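Local coordinates for uncharacterized protein (Bacteroides caccae, PDB 3NO2), which is of unknown function but folds as a six-bladed beta-propeller, a closed ring of four-stranded antiparallel sheets built from a single chain, at residues L246-I249 with V255-Q258; G10-N15 with C229-H234. All coordinates share one frame; numbering follows the deposited sequence.

Interaction 1. Residues L246-I249 with V255-Q258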
loop_
_atom_site.group_PDB
_atom_site.type_symbol
_atom_site.label_atom_id
_atom_site.label_comp_id
_atom_site.label_asym_id
_atom_site.label_seq_id
_atom_site.Cartn_x
_atom_site.Cartn_y
_atom_site.Cartn_z
ATOM N N LEU A 246 7.606 2.095 -11.208
ATOM C CA LEU A 246 6.236 1.640 -11.263
ATOM C C LEU A 246 6.069 0.929 -12.608
ATOM O O LEU A 246 6.502 1.435 -13.634
ATOM C CB LEU A 246 5.271 2.825 -11.145
ATOM C CG LEU A 246 3.814 2.511 -11.352
ATOM C CD1 LEU A 246 3.297 1.615 -10.222
ATOM C CD2 LEU A 246 2.956 3.811 -11.464
ATOM N N VAL A 247 5.494 -0.284 -12.587
ATOM C CA VAL A 247 5.139 -0.998 -13.812
ATOM C C VAL A 247 3.692 -1.393 -13.794
ATOM O O VAL A 247 3.086 -1.617 -12.728
ATOM C CB VAL A 247 6.019 -2.257 -14.053
ATOM C CG1 VAL A 247 7.496 -1.875 -14.207
ATOM C CG2 VAL A 247 5.840 -3.313 -12.963
ATOM N N GLU A 248 3.143 -1.535 -14.997
ATOM C CA GLU A 248 1.897 -2.238 -15.249
ATOM C C GLU A 248 2.278 -3.511 -15.981
ATOM O O GLU A 248 2.939 -3.456 -17.030
ATOM C CB GLU A 248 0.936 -1.440 -16.116
ATOM C CG GLU A 248 -0.382 -2.139 -16.372
ATOM C CD GLU A 248 -1.295 -1.373 -17.306
ATOM O OE1 GLU A 248 -0.964 -0.228 -17.704
ATOM O OE2 GLU A 248 -2.334 -1.958 -17.655
ATOM N N ILE A 249 1.861 -4.661 -15.442
ATOM C CA ILE A 249 2.010 -5.931 -16.126
ATOM C C ILE A 249 0.625 -6.353 -16.593
ATOM O O ILE A 249 -0.401 -6.089 -15.957
ATOM C CB ILE A 249 2.731 -7.033 -15.314
ATOM C CG1 ILE A 249 2.003 -7.357 -14.021
ATOM C CG2 ILE A 249 4.234 -6.645 -15.068
ATOM C CD1 ILE A 249 2.449 -8.689 -13.398
ATOM N N VAL A 255 5.554 -6.450 -18.953
ATOM C CA VAL A 255 5.488 -5.028 -18.649
ATOM C C VAL A 255 4.991 -4.291 -19.893
ATOM O O VAL A 255 5.664 -4.310 -20.947
ATOM C CB VAL A 255 6.825 -4.448 -18.183
ATOM C CG1 VAL A 255 6.751 -2.938 -18.009
ATOM C CG2 VAL A 255 7.283 -5.089 -16.854
ATOM N N VAL A 256 3.815 -3.667 -19.790
ATOM C CA VAL A 256 3.158 -2.967 -20.880
ATOM C C VAL A 256 3.254 -1.457 -20.778
ATOM O O VAL A 256 2.982 -0.737 -21.752
ATOM C CB VAL A 256 1.678 -3.417 -21.086
ATOM C CG1 VAL A 256 1.641 -4.923 -21.469
ATOM C CG2 VAL A 256 0.850 -3.106 -19.857
ATOM N N TRP A 257 3.597 -0.952 -19.601
ATOM C CA TRP A 257 3.692 0.480 -19.332
ATOM C C TRP A 257 4.544 0.667 -18.069
ATOM O O TRP A 257 4.520 -0.211 -17.197
ATOM C CB TRP A 257 2.298 1.110 -19.183
ATOM C CG TRP A 257 2.291 2.553 -18.768
ATOM C CD1 TRP A 257 2.265 3.643 -19.582
ATOM C CD2 TRP A 257 2.311 3.068 -17.422
ATOM N NE1 TRP A 257 2.293 4.788 -18.850
ATOM C CE2 TRP A 257 2.287 4.470 -17.512
ATOM C CE3 TRP A 257 2.320 2.480 -16.159
ATOM C CZ2 TRP A 257 2.279 5.281 -16.403
ATOM C CZ3 TRP A 257 2.296 3.284 -15.057
ATOM C CH2 TRP A 257 2.288 4.680 -15.173
ATOM N N GLN A 258 5.315 1.747 -17.988
ATOM C CA GLN A 258 6.111 1.978 -16.811
ATOM C C GLN A 258 6.466 3.429 -16.631
ATOM O O GLN A 258 6.489 4.192 -17.601
ATOM C CB GLN A 258 7.413 1.150 -16.865
ATOM C CG GLN A 258 8.380 1.558 -18.004
ATOM C CD GLN A 258 9.492 0.573 -18.122
ATOM O OE1 GLN A 258 10.552 0.700 -17.466
ATOM N NE2 GLN A 258 9.294 -0.450 -18.989
#

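Interaction 2. Residues G10-N15 with C229-H234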
loop_
_atom_site.group_PDB
_atom_site.type_symbol
_atom_site.label_atom_id
_atom_site.label_comp_id
_atom_site.label_asym_id
_atom_site.label_seq_id
_atom_site.Cartn_x
_atom_site.Cartn_y
_atom_site.Cartn_z
ATOM N N GLY A 10 2.661 7.872 -3.934
ATOM C CA GLY A 10 3.501 8.335 -2.877
ATOM C C GLY A 10 4.519 7.265 -2.555
ATOM O O GLY A 10 4.475 6.154 -3.124
ATOM N N GLY A 11 5.438 7.527 -1.653
ATOM C CA GLY A 11 6.379 6.510 -1.228
ATOM C C GLY A 11 7.310 6.935 -0.159
ATOM O O GLY A 11 7.641 8.135 -0.027
ATOM N N SER A 12 7.825 5.958 0.589
ATOM C CA SER A 12 8.800 6.207 1.605
ATOM C C SER A 12 10.020 6.838 0.952
ATOM O O SER A 12 10.494 6.366 -0.094
ATOM C CB SER A 12 9.167 4.887 2.261
ATOM O OG SER A 12 10.130 5.095 3.269
ATOM N N GLY A 13 10.592 7.865 1.589
ATOM C CA GLY A 13 11.787 8.518 1.043
ATOM C C GLY A 13 11.483 9.505 -0.076
ATOM O O GLY A 13 12.428 10.026 -0.700
ATOM N N TRP A 14 10.218 9.762 -0.382
ATOM C CA TRP A 14 9.792 10.814 -1.303
ATOM C C TRP A 14 8.952 11.774 -0.508
ATOM O O TRP A 14 7.956 11.410 0.106
ATOM C CB TRP A 14 8.917 10.236 -2.423
ATOM C CG TRP A 14 8.627 11.148 -3.564
ATOM C CD1 TRP A 14 9.156 12.390 -3.802
ATOM C CD2 TRP A 14 7.694 10.909 -4.624
ATOM N NE1 TRP A 14 8.612 12.930 -4.952
ATOM C CE2 TRP A 14 7.740 12.021 -5.492
ATOM C CE3 TRP A 14 6.853 9.843 -4.941
ATOM C CZ2 TRP A 14 6.963 12.100 -6.657
ATOM C CZ3 TRP A 14 6.062 9.948 -6.089
ATOM C CH2 TRP A 14 6.167 11.030 -6.937
ATOM N N ASN A 15 9.388 13.029 -0.462
ATOM C CA ASN A 15 8.743 14.053 0.357
ATOM C C ASN A 15 7.560 14.780 -0.246
ATOM O O ASN A 15 7.220 15.896 0.193
ATOM C CB ASN A 15 9.800 15.052 0.868
ATOM C CG ASN A 15 10.337 15.959 -0.239
ATOM O OD1 ASN A 15 9.942 15.884 -1.418
ATOM N ND2 ASN A 15 11.250 16.863 0.144
ATOM N N CYS A 229 4.358 -1.390 -7.523
ATOM C CA CYS A 229 5.226 -0.346 -7.022
ATOM C C CYS A 229 6.588 -0.989 -6.671
ATOM O O CYS A 229 6.670 -1.838 -5.793
ATOM C CB CYS A 229 4.648 0.362 -5.817
ATOM S SG CYS A 229 3.067 1.183 -6.136
ATOM N N ASN A 230 7.605 -0.615 -7.444
ATOM C CA ASN A 230 8.912 -1.266 -7.415
ATOM C C ASN A 230 9.925 -0.403 -6.687
ATOM O O ASN A 230 10.717 0.309 -7.291
ATOM C CB ASN A 230 9.360 -1.500 -8.868
ATOM C CG ASN A 230 10.556 -2.405 -8.985
ATOM O OD1 ASN A 230 10.781 -3.244 -8.113
ATOM N ND2 ASN A 230 11.373 -2.233 -10.039
ATOM N N TRP A 231 9.848 -0.421 -5.353
ATOM C CA TRP A 231 10.507 0.575 -4.518
ATOM C C TRP A 231 11.985 0.209 -4.347
ATOM O O TRP A 231 12.328 -0.930 -3.975
ATOM C CB TRP A 231 9.761 0.634 -3.173
ATOM C CG TRP A 231 10.219 1.726 -2.234
ATOM C CD1 TRP A 231 9.828 3.037 -2.236
ATOM C CD2 TRP A 231 11.135 1.605 -1.144
ATOM N NE1 TRP A 231 10.437 3.722 -1.236
ATOM C CE2 TRP A 231 11.235 2.872 -0.539
ATOM C CE3 TRP A 231 11.834 0.546 -0.598
ATOM C CZ2 TRP A 231 12.022 3.096 0.570
ATOM C CZ3 TRP A 231 12.648 0.783 0.534
ATOM C CH2 TRP A 231 12.733 2.025 1.076
ATOM N N GLN A 232 12.836 1.182 -4.582
ATOM C CA GLN A 232 14.266 0.964 -4.736
ATOM C C GLN A 232 15.122 1.440 -3.558
ATOM O O GLN A 232 16.356 1.468 -3.661
ATOM C CB GLN A 232 14.757 1.574 -6.051
ATOM C CG GLN A 232 14.093 0.838 -7.252
ATOM C CD GLN A 232 14.231 1.541 -8.567
ATOM O OE1 GLN A 232 15.283 2.073 -8.897
ATOM N NE2 GLN A 232 13.154 1.488 -9.375
ATOM N N GLY A 233 14.523 1.723 -2.431
ATOM C CA GLY A 233 15.257 2.336 -1.312
ATOM C C GLY A 233 16.129 1.404 -0.510
ATOM O O GLY A 233 16.849 1.901 0.378
ATOM N N HIS A 234 16.116 0.103 -0.767
ATOM C CA HIS A 234 16.982 -0.823 -0.071
ATOM C C HIS A 234 18.091 -1.347 -0.961
ATOM O O HIS A 234 18.856 -2.237 -0.516
ATOM C CB HIS A 234 16.188 -2.014 0.513
ATOM C CG HIS A 234 15.331 -1.681 1.690
ATOM N ND1 HIS A 234 14.384 -2.542 2.188
ATOM C CD2 HIS A 234 15.260 -0.562 2.458
ATOM C CE1 HIS A 234 13.785 -1.984 3.233
ATOM N NE2 HIS A 234 14.283 -0.782 3.396
#

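Interaction 1. Residues L246-I249 with V255-Q258
The indole of Trp257 meets Leu246 at its edge: the methyl CD2 of Leu246 lies in the ring plane, 3.7 Å from CZ3 of Trp257. Glu248 approaches the same ring obliquely through its CB, 4.2 Å from Trp257 CE3. The two side chains then cross at about a right angle, with carboxylate and indole planes 62° apart. Lys22 joins them from outside, forming a salt bridge with OE1 of Glu248 and a cation-pi contact with Trp257; Lys25 makes a second cation-pi contact with that ring. The buried carboxylate thus has a cationic partner, which would be expected to stabilise its charged form.

Beneath these side chains runs the hairpin that ends a propeller blade, with strand 255-259 as the outermost strand of the sheet. Its ladder is antiparallel but interrupted by a beta bulge, the register slipping by one residue between Glu248 and Ile249. Glu248 N donates to Trp257 O at 2.9 Å, an almost straight bond (175°), and Glu248 O accepts from Val256 N at the same length. The extended Glu248 chain crosses the exposed Val256 at a slant, with Val256 CG2 3.8 Å from Glu248 CD. On the face opposite to Glu248 and Trp257, valine and isoleucine methyls meet. Val255 straddles two partners there, with CG1 anti to the backbone N (chi1 174°) and CG2 beside it: CG1 sits 4.0 Å from CG1 of Val247, while CG2 is 3.9 Å from CG2 of Ile249. Val247 CG1 also packs against CB of Gln258, whose amide oxygen turns to Asn260 ND2.

Interaction 2. Residues G10-N15 with C229-H234
A single hydrogen bond carries the contact between Ser12 and Trp231. The indole NE1 of Trp231 donates to the carbonyl O of Ser12 over 2.9 Å, with an N-H...O angle of 158°. The acceptor lies at the ring edge, within 1° of the indole plane, whereas from the carbonyl's side the donor is somewhat tilted from the peptide plane. The carbonyl is presented by a type II beta turn running from Gly11 to Trp14: Trp14 N closes the turn on Gly11 O at 3.1 Å, and the Ser12 carbonyl belongs to its central peptide. Gly13, the third residue of the turn, adopts the positive phi of 80° that this turn type requires.

Van der Waals contact adds a little to this bond. CB of Ser12 rests 3.8 Å from CZ2 of Trp231, and OG, anti to the backbone N, passes 3.9 Å from the same ring carbon before bonding Glu38 OE2.

Other groups lie around the indole. Gly233 N stands 3.4 Å above one face of the Trp231 ring, offset toward the rim, and CZ3 of Trp231 lies over a face of the His234 ring. Phe214 meets Trp231 edge-to-face. A citrate, probably from the crystallisation liquor, hydrogen-bonds NE2 of His234 and comes near the Ser12 side chain.

In the fold, Trp231 ends strand 226-231, whose Cys229 is bonded through its backbone to strand 214-220, while the turn links strand 6-10 to strand 16-21, so the bond spans two separate propeller blades.

From the N terminus, strand 6-10 leads into the turn at 10-15, which meets residues 229-234 more than 200 positions later, where interaction 2 closes the long loop around the propeller. That contact joins the last complete blade to the one in which strand 270-274 pairs with strand 6-10, the velcro-like closure familiar from propellers. Interaction 1 follows in series, neither nested nor crossed: only five residues separate its strands, and it is local to one blade. Both reach that sheet, interaction 2 through strand 226-231, the neighbour of strand 246-249, and they touch where Leu246 CD1 packs 4.1 Å from Cys229 SG; their centres lie about 17 Å apart.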